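Local coordinates for protein peroxiredoxin PRX1, mitochondrial (Saccharomyces cerevisiae, PDB 5YKJ) that reduces peroxides in mitochondria as a 1-Cys thiol peroxidase, its oxidised cysteine probably being resolved by the glutathione and thioredoxin systems, at residues 47-52 against 84-89; 59-64 against 158-163; 66-71 against 125-130. All blocks are in the same frame, centred on the assembly; numbering follows the deposited sequence. Where two conformers were deposited one is given.

Interaction 1 (47-52 against 84-89); sequences EVSAFA and KEIAKV
Ser49 meets Ala87 with its hydroxyl set opposite its own carbonyl carbon (chi1 -67°): the backbone already points CB at Ala87, and this torsion lays OG beside the backbone nitrogen, where it still grazes Ala87 and Ile86. Val89 has its CG1 in the equivalent place (chi1 -76°), and this carries both methyls to the backbone and side chain of Ala52. The closest approach is between Ser49 CB and Ala87 CB, 3.6 Å apart. With only a methylene and a methyl between them, the two backbones come very near, and Ser49 CA lies 5.1 Å from Ala87 CA. The hydroxyl adds to the packing without bonding across the gap: Ser49 OG passes 3.8 Å from Ala87 CB and 4.1 Å from Ile86 CG2, which closes the side of the contact. Its hydrogen bond runs to Thr45 O, just ahead of the helix, so the polar atom is satisfied where it is buried.

One turn further on, Ala52 meets Val89. Ala52 CB is 4.3 Å from Val89 CG2, while Val89 CG1 rests against the main chain at Ala52 C. Val89 gets there because Lys88, with positive phi, leaves the helical path and turns the chain back; Val89 N still bonds Lys84 O. Close by, Ala87 O accepts a hydrogen bond from Lys53 NZ, a polar tie beside this apolar seam.

The seam joins the end of helix 73-87 to helix 46-53, which starts just after Cys44, found here as S-hydroxycysteine. Val48 also faces helix 73-87 at Trp79 and Ile83, and it touches Phe34 and His36 of strand 30-36. Phe51 stacks on Phe34, so helix 46-53 is packed between that strand and helix 73-87.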
loop_
_atom_site.group_PDB
_atom_site.type_symbol
_atom_site.label_atom_id
_atom_site.label_comp_id
_atom_site.label_asym_id
_atom_site.label_seq_id
_atom_site.Cartn_x
_atom_site.Cartn_y
_atom_site.Cartn_z
ATOM N N GLU A 47 1.023 -12.282 6.609
ATOM C CA GLU A 47 1.070 -10.912 6.147
ATOM C C GLU A 47 0.003 -10.011 6.778
ATOM O O GLU A 47 0.290 -8.966 7.227
ATOM C CB GLU A 47 0.970 -10.903 4.602
ATOM C CG GLU A 47 2.180 -11.488 3.878
ATOM C CD GLU A 47 1.991 -11.575 2.369
ATOM O OE1 GLU A 47 0.869 -11.786 1.977
ATOM O OE2 GLU A 47 2.955 -11.491 1.642
ATOM N N VAL A 48 -1.214 -10.492 6.809
ATOM C CA VAL A 48 -2.258 -9.746 7.419
ATOM C C VAL A 48 -1.998 -9.591 8.921
ATOM O O VAL A 48 -2.248 -8.612 9.487
ATOM C CB VAL A 48 -3.673 -10.327 7.112
ATOM C CG1 VAL A 48 -4.740 -9.478 7.745
ATOM C CG2 VAL A 48 -3.958 -10.360 5.654
ATOM N N SER A 49 -1.464 -10.626 9.493
ATOM C CA SER A 49 -1.123 -10.599 10.905
ATOM C C SER A 49 -0.108 -9.501 11.191
ATOM O O SER A 49 -0.206 -8.816 12.146
ATOM C CB SER A 49 -0.530 -11.990 11.331
ATOM O OG SER A 49 -1.477 -13.004 11.281
ATOM N N ALA A 50 0.887 -9.394 10.339
ATOM C CA ALA A 50 1.908 -8.379 10.526
ATOM C C ALA A 50 1.353 -6.953 10.385
ATOM O O ALA A 50 1.648 -6.112 11.161
ATOM C CB ALA A 50 3.087 -8.625 9.594
ATOM N N PHE A 51 0.532 -6.738 9.366
ATOM C CA PHE A 51 -0.063 -5.440 9.184
ATOM C C PHE A 51 -0.933 -5.109 10.380
ATOM O O PHE A 51 -1.007 -4.011 10.775
ATOM C CB PHE A 51 -0.871 -5.374 7.889
ATOM C CG PHE A 51 -0.028 -5.180 6.663
ATOM C CD1 PHE A 51 0.632 -4.012 6.448
ATOM C CD2 PHE A 51 0.068 -6.161 5.727
ATOM C CE1 PHE A 51 1.402 -3.863 5.322
ATOM C CE2 PHE A 51 0.860 -6.014 4.600
ATOM C CZ PHE A 51 1.522 -4.860 4.390
ATOM N N ALA A 52 -1.620 -6.105 10.890
ATOM C CA ALA A 52 -2.451 -5.865 12.078
ATOM C C ALA A 52 -1.625 -5.453 13.297
ATOM O O ALA A 52 -1.980 -4.579 13.991
ATOM C CB ALA A 52 -3.293 -7.084 12.433
ATOM N N LYS A 84 -6.193 -13.013 14.562
ATOM C CA LYS A 84 -6.080 -12.452 15.885
ATOM C C LYS A 84 -5.288 -13.417 16.786
ATOM O O LYS A 84 -4.396 -13.026 17.483
ATOM C CB LYS A 84 -7.493 -12.120 16.483
ATOM C CG LYS A 84 -8.149 -10.889 15.888
ATOM C CD LYS A 84 -9.453 -10.471 16.561
ATOM C CE LYS A 84 -10.493 -11.565 16.682
ATOM N NZ LYS A 84 -11.611 -11.098 17.568
ATOM N N GLU A 85 -5.633 -14.677 16.706
ATOM C CA GLU A 85 -4.949 -15.695 17.483
ATOM C C GLU A 85 -3.497 -15.857 17.137
ATOM O O GLU A 85 -2.683 -15.944 18.005
ATOM C CB GLU A 85 -5.646 -17.059 17.364
ATOM C CG GLU A 85 -7.126 -17.037 17.676
ATOM C CD GLU A 85 -7.896 -18.275 17.238
ATOM O OE1 GLU A 85 -7.251 -19.291 16.963
ATOM O OE2 GLU A 85 -9.141 -18.232 17.211
ATOM N N ILE A 86 -3.197 -15.931 15.860
ATOM C CA ILE A 86 -1.840 -16.073 15.397
ATOM C C ILE A 86 -0.954 -14.884 15.658
ATOM O O ILE A 86 0.136 -15.034 16.124
ATOM C CB ILE A 86 -1.846 -16.438 13.920
ATOM C CG1 ILE A 86 -2.497 -17.788 13.748
ATOM C CG2 ILE A 86 -0.455 -16.406 13.308
ATOM C CD1 ILE A 86 -2.900 -18.020 12.328
ATOM N N ALA A 87 -1.451 -13.717 15.349
ATOM C CA ALA A 87 -0.732 -12.499 15.573
ATOM C C ALA A 87 -0.716 -12.040 17.016
ATOM O O ALA A 87 0.030 -11.184 17.348
ATOM C CB ALA A 87 -1.327 -11.407 14.749
ATOM N N LYS A 88 -1.574 -12.595 17.840
ATOM C CA LYS A 88 -1.716 -12.132 19.199
ATOM C C LYS A 88 -2.058 -10.652 19.232
ATOM O O LYS A 88 -1.406 -9.895 19.862
ATOM C CB LYS A 88 -0.521 -12.451 20.084
ATOM C CG LYS A 88 -0.292 -13.941 20.213
ATOM C CD LYS A 88 0.795 -14.281 21.204
ATOM C CE LYS A 88 0.269 -15.209 22.269
ATOM N NZ LYS A 88 -0.038 -16.552 21.763
ATOM N N VAL A 89 -3.090 -10.285 18.506
ATOM C CA VAL A 89 -3.600 -8.935 18.485
ATOM C C VAL A 89 -5.061 -8.993 18.946
ATOM O O VAL A 89 -5.731 -9.925 18.702
ATOM C CB VAL A 89 -3.580 -8.250 17.113
ATOM C CG1 VAL A 89 -2.170 -7.795 16.718
ATOM C CG2 VAL A 89 -4.172 -9.144 16.072
#

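Interaction 2 (59-64 against 158-163)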
loop_
_atom_site.group_PDB
_atom_site.type_symbol
_atom_site.label_atom_id
_atom_site.label_comp_id
_atom_site.label_asym_id
_atom_site.label_seq_id
_atom_site.Cartn_x
_atom_site.Cartn_y
_atom_site.Cartn_z
ATOM N N ASP A 59 -0.864 4.203 11.515
ATOM C CA ASP A 59 -1.689 5.251 12.012
ATOM C C ASP A 59 -0.893 6.546 12.185
ATOM O O ASP A 59 -1.356 7.576 11.850
ATOM C CB ASP A 59 -2.248 4.868 13.387
ATOM C CG ASP A 59 -3.289 3.782 13.337
ATOM O OD1 ASP A 59 -3.954 3.609 12.337
ATOM O OD2 ASP A 59 -3.471 3.146 14.355
ATOM N N LYS A 60 0.301 6.439 12.701
ATOM C CA LYS A 60 1.074 7.625 12.946
ATOM C C LYS A 60 1.541 8.326 11.698
ATOM O O LYS A 60 1.957 9.441 11.757
ATOM C CB LYS A 60 2.201 7.356 13.918
ATOM C CG LYS A 60 3.316 6.587 13.363
ATOM C CD LYS A 60 4.535 6.618 14.235
ATOM C CE LYS A 60 4.445 5.773 15.479
ATOM N NZ LYS A 60 5.847 5.409 15.759
ATOM N N ARG A 61 1.467 7.629 10.572
ATOM C CA ARG A 61 1.853 8.217 9.334
ATOM C C ARG A 61 0.627 8.645 8.520
ATOM O O ARG A 61 0.738 8.892 7.401
ATOM C CB ARG A 61 2.686 7.241 8.543
ATOM C CG ARG A 61 4.020 6.890 9.206
ATOM C CD ARG A 61 4.623 5.661 8.600
ATOM N NE ARG A 61 6.025 5.469 8.886
ATOM C CZ ARG A 61 6.536 4.846 9.933
ATOM N NH1 ARG A 61 5.790 4.348 10.874
ATOM N NH2 ARG A 61 7.827 4.775 10.033
ATOM N N ASN A 62 -0.532 8.695 9.154
ATOM C CA ASN A 62 -1.772 9.025 8.464
ATOM C C ASN A 62 -2.042 8.090 7.276
ATOM O O ASN A 62 -2.406 8.516 6.251
ATOM C CB ASN A 62 -1.837 10.482 8.009
ATOM C CG ASN A 62 -3.208 10.891 7.596
ATOM O OD1 ASN A 62 -4.166 10.458 8.144
ATOM N ND2 ASN A 62 -3.279 11.758 6.608
ATOM N N VAL A 63 -1.810 6.809 7.490
ATOM C CA VAL A 63 -2.047 5.782 6.500
ATOM C C VAL A 63 -3.110 4.777 6.995
ATOM O O VAL A 63 -2.991 4.273 8.036
ATOM C CB VAL A 63 -0.773 4.988 6.191
ATOM C CG1 VAL A 63 -1.043 3.942 5.137
ATOM C CG2 VAL A 63 0.347 5.899 5.739
ATOM N N LYS A 64 -4.114 4.527 6.173
ATOM C CA LYS A 64 -5.142 3.568 6.450
ATOM C C LYS A 64 -4.883 2.314 5.604
ATOM O O LYS A 64 -4.593 2.399 4.463
ATOM C CB LYS A 64 -6.493 4.102 6.072
ATOM C CG LYS A 64 -6.966 5.193 6.986
ATOM C CD LYS A 64 -8.408 5.575 6.811
ATOM C CE LYS A 64 -8.687 6.713 7.748
ATOM N NZ LYS A 64 -9.372 7.849 7.145
ATOM N N ARG A 158 9.101 2.031 4.731
ATOM C CA ARG A 158 10.205 2.822 4.217
ATOM C C ARG A 158 9.781 3.673 3.009
ATOM O O ARG A 158 10.056 4.829 2.939
ATOM C CB ARG A 158 11.413 1.930 3.876
ATOM C CG ARG A 158 12.716 2.684 3.613
ATOM C CD ARG A 158 13.806 1.843 2.963
ATOM N NE ARG A 158 13.484 1.447 1.619
ATOM C CZ ARG A 158 13.726 2.194 0.569
ATOM N NH1 ARG A 158 14.358 3.353 0.688
ATOM N NH2 ARG A 158 13.359 1.774 -0.608
ATOM N N VAL A 159 9.086 3.051 2.090
ATOM C CA VAL A 159 8.611 3.777 0.945
ATOM C C VAL A 159 7.560 4.815 1.286
ATOM O O VAL A 159 7.492 5.758 0.654
ATOM C CB VAL A 159 8.219 2.910 -0.263
ATOM C CG1 VAL A 159 9.367 2.024 -0.604
ATOM C CG2 VAL A 159 6.953 2.127 -0.005
ATOM N N ILE A 160 6.729 4.533 2.275
ATOM C CA ILE A 160 5.741 5.495 2.676
ATOM C C ILE A 160 6.488 6.740 3.210
ATOM O O ILE A 160 6.149 7.836 2.906
ATOM C CB ILE A 160 4.777 4.954 3.761
ATOM C CG1 ILE A 160 3.762 4.006 3.147
ATOM C CG2 ILE A 160 3.984 6.097 4.392
ATOM C CD1 ILE A 160 3.126 3.091 4.166
ATOM N N ASP A 161 7.514 6.474 3.996
ATOM C CA ASP A 161 8.272 7.581 4.546
ATOM C C ASP A 161 8.946 8.420 3.445
ATOM O O ASP A 161 8.953 9.589 3.486
ATOM C CB ASP A 161 9.296 7.083 5.556
ATOM C CG ASP A 161 8.663 6.681 6.890
ATOM O OD1 ASP A 161 7.598 7.081 7.154
ATOM O OD2 ASP A 161 9.277 5.976 7.599
ATOM N N ALA A 162 9.507 7.744 2.476
ATOM C CA ALA A 162 10.111 8.408 1.369
ATOM C C ALA A 162 9.094 9.196 0.562
ATOM O O ALA A 162 9.347 10.261 0.184
ATOM C CB ALA A 162 10.818 7.392 0.481
ATOM N N LEU A 163 7.937 8.609 0.284
ATOM C CA LEU A 163 6.942 9.313 -0.496
ATOM C C LEU A 163 6.408 10.549 0.183
ATOM O O LEU A 163 6.209 11.542 -0.435
ATOM C CB LEU A 163 5.757 8.395 -0.821
ATOM C CG LEU A 163 5.997 7.320 -1.881
ATOM C CD1 LEU A 163 4.942 6.237 -1.733
ATOM C CD2 LEU A 163 5.946 7.946 -3.256
#
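Arg61 and Asp161 meet side-on, their side chains crossing at about a right angle while the flat groups at their ends lie nearly coplanar, guanidinium and carboxylate planes 23° apart. Two nitrogens of the arginine take one oxygen each. Arg61 NE bonds Asp161 OD1 at 2.8 Å, reaching it on the syn side from somewhat off the carboxylate plane. Arg61 NH2 donates to Asp161 OD2 at 3.1 Å, a straight bond (168°) that uses the syn lone pair. The arginine chain is extended from CG to NE and so spans the distance between turn and helix, presenting the guanidinium edge to the acid. The paired bonds fix the rotation of both groups, and Arg61 NH1 holds a second acid, Glu57, so the positive charge is shared between two carboxylates.

Beneath this bridge the contact turns apolar. Val63 and Ile160 reach toward each other tip to tip, Val63 CG2 lying 3.9 Å from Ile160 CG2, and the same isoleucine methyl stands 4.3 Å from Arg61 CD. Replacing Arg61 by a methionine would probably leave Asp161 without this counter-charge and let its carboxylate turn, while Glu57, also bridged to Lys60, would lose one partner.

Arg61 belongs to a type I turn, and Asn62, at positive phi, is the C-prime residue of the Schellman motif that ends helix 55-59. The chain then enters strand 63-69, and Val63 and Ile160 both touch Val32 of the adjoining strand. A helix laid over a mixed central sheet in this way, here helix 153-169, is characteristic of the thioredoxin fold of peroxiredoxins.

Interaction 3 (66-71 against 125-130)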
loop_
_atom_site.group_PDB
_atom_site.type_symbol
_atom_site.label_atom_id
_atom_site.label_comp_id
_atom_site.label_asym_id
_atom_site.label_seq_id
_atom_site.Cartn_x
_atom_site.Cartn_y
_atom_site.Cartn_z
ATOM N N ILE A 66 -6.103 -1.452 4.165
ATOM C CA ILE A 66 -7.265 -2.164 3.671
ATOM C C ILE A 66 -6.832 -3.397 2.869
ATOM O O ILE A 66 -6.055 -3.316 2.014
ATOM C CB ILE A 66 -8.245 -1.273 2.911
ATOM C CG1 ILE A 66 -9.486 -2.039 2.582
ATOM C CG2 ILE A 66 -7.600 -0.675 1.687
ATOM C CD1 ILE A 66 -10.672 -1.141 2.349
ATOM N N GLY A 67 -7.394 -4.497 3.251
ATOM C CA GLY A 67 -7.066 -5.718 2.654
ATOM C C GLY A 67 -8.102 -6.226 1.590
ATOM O O GLY A 67 -9.223 -5.811 1.675
ATOM N N LEU A 68 -7.806 -6.966 0.499
ATOM C CA LEU A 68 -8.742 -7.485 -0.398
ATOM C C LEU A 68 -8.351 -8.933 -0.498
ATOM O O LEU A 68 -7.276 -9.298 -0.648
ATOM C CB LEU A 68 -8.583 -6.797 -1.767
ATOM C CG LEU A 68 -9.442 -7.283 -2.918
ATOM C CD1 LEU A 68 -9.440 -6.256 -4.012
ATOM C CD2 LEU A 68 -8.863 -8.560 -3.490
ATOM N N SER A 69 -9.393 -9.760 -0.486
ATOM C CA SER A 69 -9.274 -11.188 -0.657
ATOM C C SER A 69 -10.527 -11.690 -1.402
ATOM O O SER A 69 -11.581 -11.237 -1.112
ATOM C CB SER A 69 -9.100 -11.922 0.642
ATOM O OG SER A 69 -8.946 -13.251 0.382
ATOM N N VAL A 70 -10.369 -12.643 -2.329
ATOM C CA VAL A 70 -11.467 -13.149 -3.061
ATOM C C VAL A 70 -12.302 -14.207 -2.438
ATOM O O VAL A 70 -12.302 -15.288 -2.855
ATOM C CB VAL A 70 -10.965 -13.580 -4.453
ATOM C CG1 VAL A 70 -12.111 -13.942 -5.368
ATOM C CG2 VAL A 70 -10.109 -12.505 -5.042
ATOM N N GLU A 71 -13.018 -13.790 -1.426
ATOM C CA GLU A 71 -13.965 -14.590 -0.688
ATOM C C GLU A 71 -15.009 -13.652 -0.084
ATOM O O GLU A 71 -14.876 -12.509 -0.137
ATOM C CB GLU A 71 -13.307 -15.427 0.437
ATOM C CG GLU A 71 -12.111 -16.205 0.021
ATOM C CD GLU A 71 -11.990 -17.581 0.654
ATOM O OE1 GLU A 71 -10.972 -18.233 0.533
ATOM O OE2 GLU A 71 -12.925 -17.987 1.328
ATOM N N LYS A 125 -3.956 -16.311 -8.852
ATOM C CA LYS A 125 -2.601 -16.171 -8.384
ATOM C C LYS A 125 -2.079 -14.769 -8.542
ATOM O O LYS A 125 -1.175 -14.422 -7.880
ATOM C CB LYS A 125 -1.667 -17.127 -9.131
ATOM C CG LYS A 125 -1.904 -18.566 -8.770
ATOM C CD LYS A 125 -1.030 -19.520 -9.552
ATOM C CE LYS A 125 -1.319 -19.505 -11.040
ATOM N NZ LYS A 125 -1.176 -20.808 -11.791
ATOM N N THR A 126 -2.667 -14.031 -9.451
ATOM C CA THR A 126 -2.240 -12.657 -9.701
ATOM C C THR A 126 -2.871 -11.611 -8.780
ATOM O O THR A 126 -2.541 -10.478 -8.850
ATOM C CB THR A 126 -2.463 -12.262 -11.176
ATOM O OG1 THR A 126 -3.783 -12.582 -11.534
ATOM C CG2 THR A 126 -1.577 -13.035 -12.077
ATOM N N VAL A 127 -3.767 -12.057 -7.918
ATOM C CA VAL A 127 -4.439 -11.126 -6.995
ATOM C C VAL A 127 -3.545 -10.945 -5.784
ATOM O O VAL A 127 -3.779 -11.416 -4.749
ATOM C CB VAL A 127 -5.811 -11.626 -6.618
ATOM C CG1 VAL A 127 -6.501 -10.598 -5.737
ATOM C CG2 VAL A 127 -6.620 -11.809 -7.882
ATOM N N ARG A 128 -2.460 -10.268 -6.047
ATOM C CA ARG A 128 -1.404 -10.112 -5.090
ATOM C C ARG A 128 -0.710 -8.759 -5.055
ATOM O O ARG A 128 0.316 -8.638 -4.488
ATOM C CB ARG A 128 -0.320 -11.165 -5.385
ATOM C CG ARG A 128 -0.548 -12.522 -4.774
ATOM C CD ARG A 128 -0.444 -12.476 -3.265
ATOM N NE ARG A 128 0.928 -12.400 -2.800
ATOM C CZ ARG A 128 1.292 -12.248 -1.537
ATOM N NH1 ARG A 128 0.402 -12.174 -0.596
ATOM N NH2 ARG A 128 2.555 -12.195 -1.211
ATOM N N SER A 129 -1.299 -7.797 -5.708
ATOM C CA SER A 129 -0.700 -6.489 -5.735
ATOM C C SER A 129 -0.947 -5.671 -4.490
ATOM O O SER A 129 -1.887 -5.833 -3.841
ATOM C CB SER A 129 -1.138 -5.706 -6.975
ATOM O OG SER A 129 -0.814 -6.384 -8.138
ATOM N N VAL A 130 -0.001 -4.794 -4.230
ATOM C CA VAL A 130 -0.096 -3.835 -3.157
ATOM C C VAL A 130 -0.017 -2.451 -3.809
ATOM O O VAL A 130 0.833 -2.201 -4.547
ATOM C CB VAL A 130 1.022 -3.959 -2.089
ATOM C CG1 VAL A 130 0.882 -2.882 -1.009
ATOM C CG2 VAL A 130 0.929 -5.295 -1.401
#
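Val127 meets Leu68 and Val70 through a single methyl, and the contact between the two segments is wholly van der Waals. Val127 CG1 lies 3.8 Å from Leu68 CD2 in the conformer described, Leu68 having a second one. The same CG1 stands 4.1 Å from Val70 CG2. In both pairs the side chains cross at about a right angle. Placing CG1 opposite the backbone nitrogen (chi1 -177°) is what sends that branch of Val127 to the two residues.

No backbone bond joins the two segments. Within them, Val70 and Val127 are each the centre of an inverse gamma turn, closed by the weak bonds Glu71 N to Ser69 O and Arg128 N to Thr126 O. Each valine thus sits on a tight bend, Val70 just after strand 63-69. That strand pairs on one edge with strand 30-36, which lies between 63-69 and 129-133 in the sheet (Leu68 bonds Phe34), and on the other with strand 96-98, where Gly67 bonds Ile97.

Polar side chains face other partners. Ser69, whose CB points away from Val127, bonds Asp39, and Arg128 NE bonds Tyr145 O.

Apolar contacts alone, between buried residues, are consistent with a join kept from water but set no exact geometry: nothing directional ties Val127 to Leu68 or Val70, and their fit depends on shape.

In the fold
Interactions 1 and 3 touch, through a salt bridge: Glu47 OE1 lies 2.6 Å from Arg128 NH1, although the two centres are 17 Å apart. This pair ties helix 46-53, which begins two residues after the oxidised Cys44, to Arg128, and so probably helps to hold the surroundings of the reactive cysteine. Interaction 2 stands apart, about 7 Å from interaction 1 at the nearest atoms. It shares strand 63-69 with interaction 3, one at each end, their centres 20 Å apart. Strand 63-69 then leads into helix 73-87, so one continuous piece of chain serves all three.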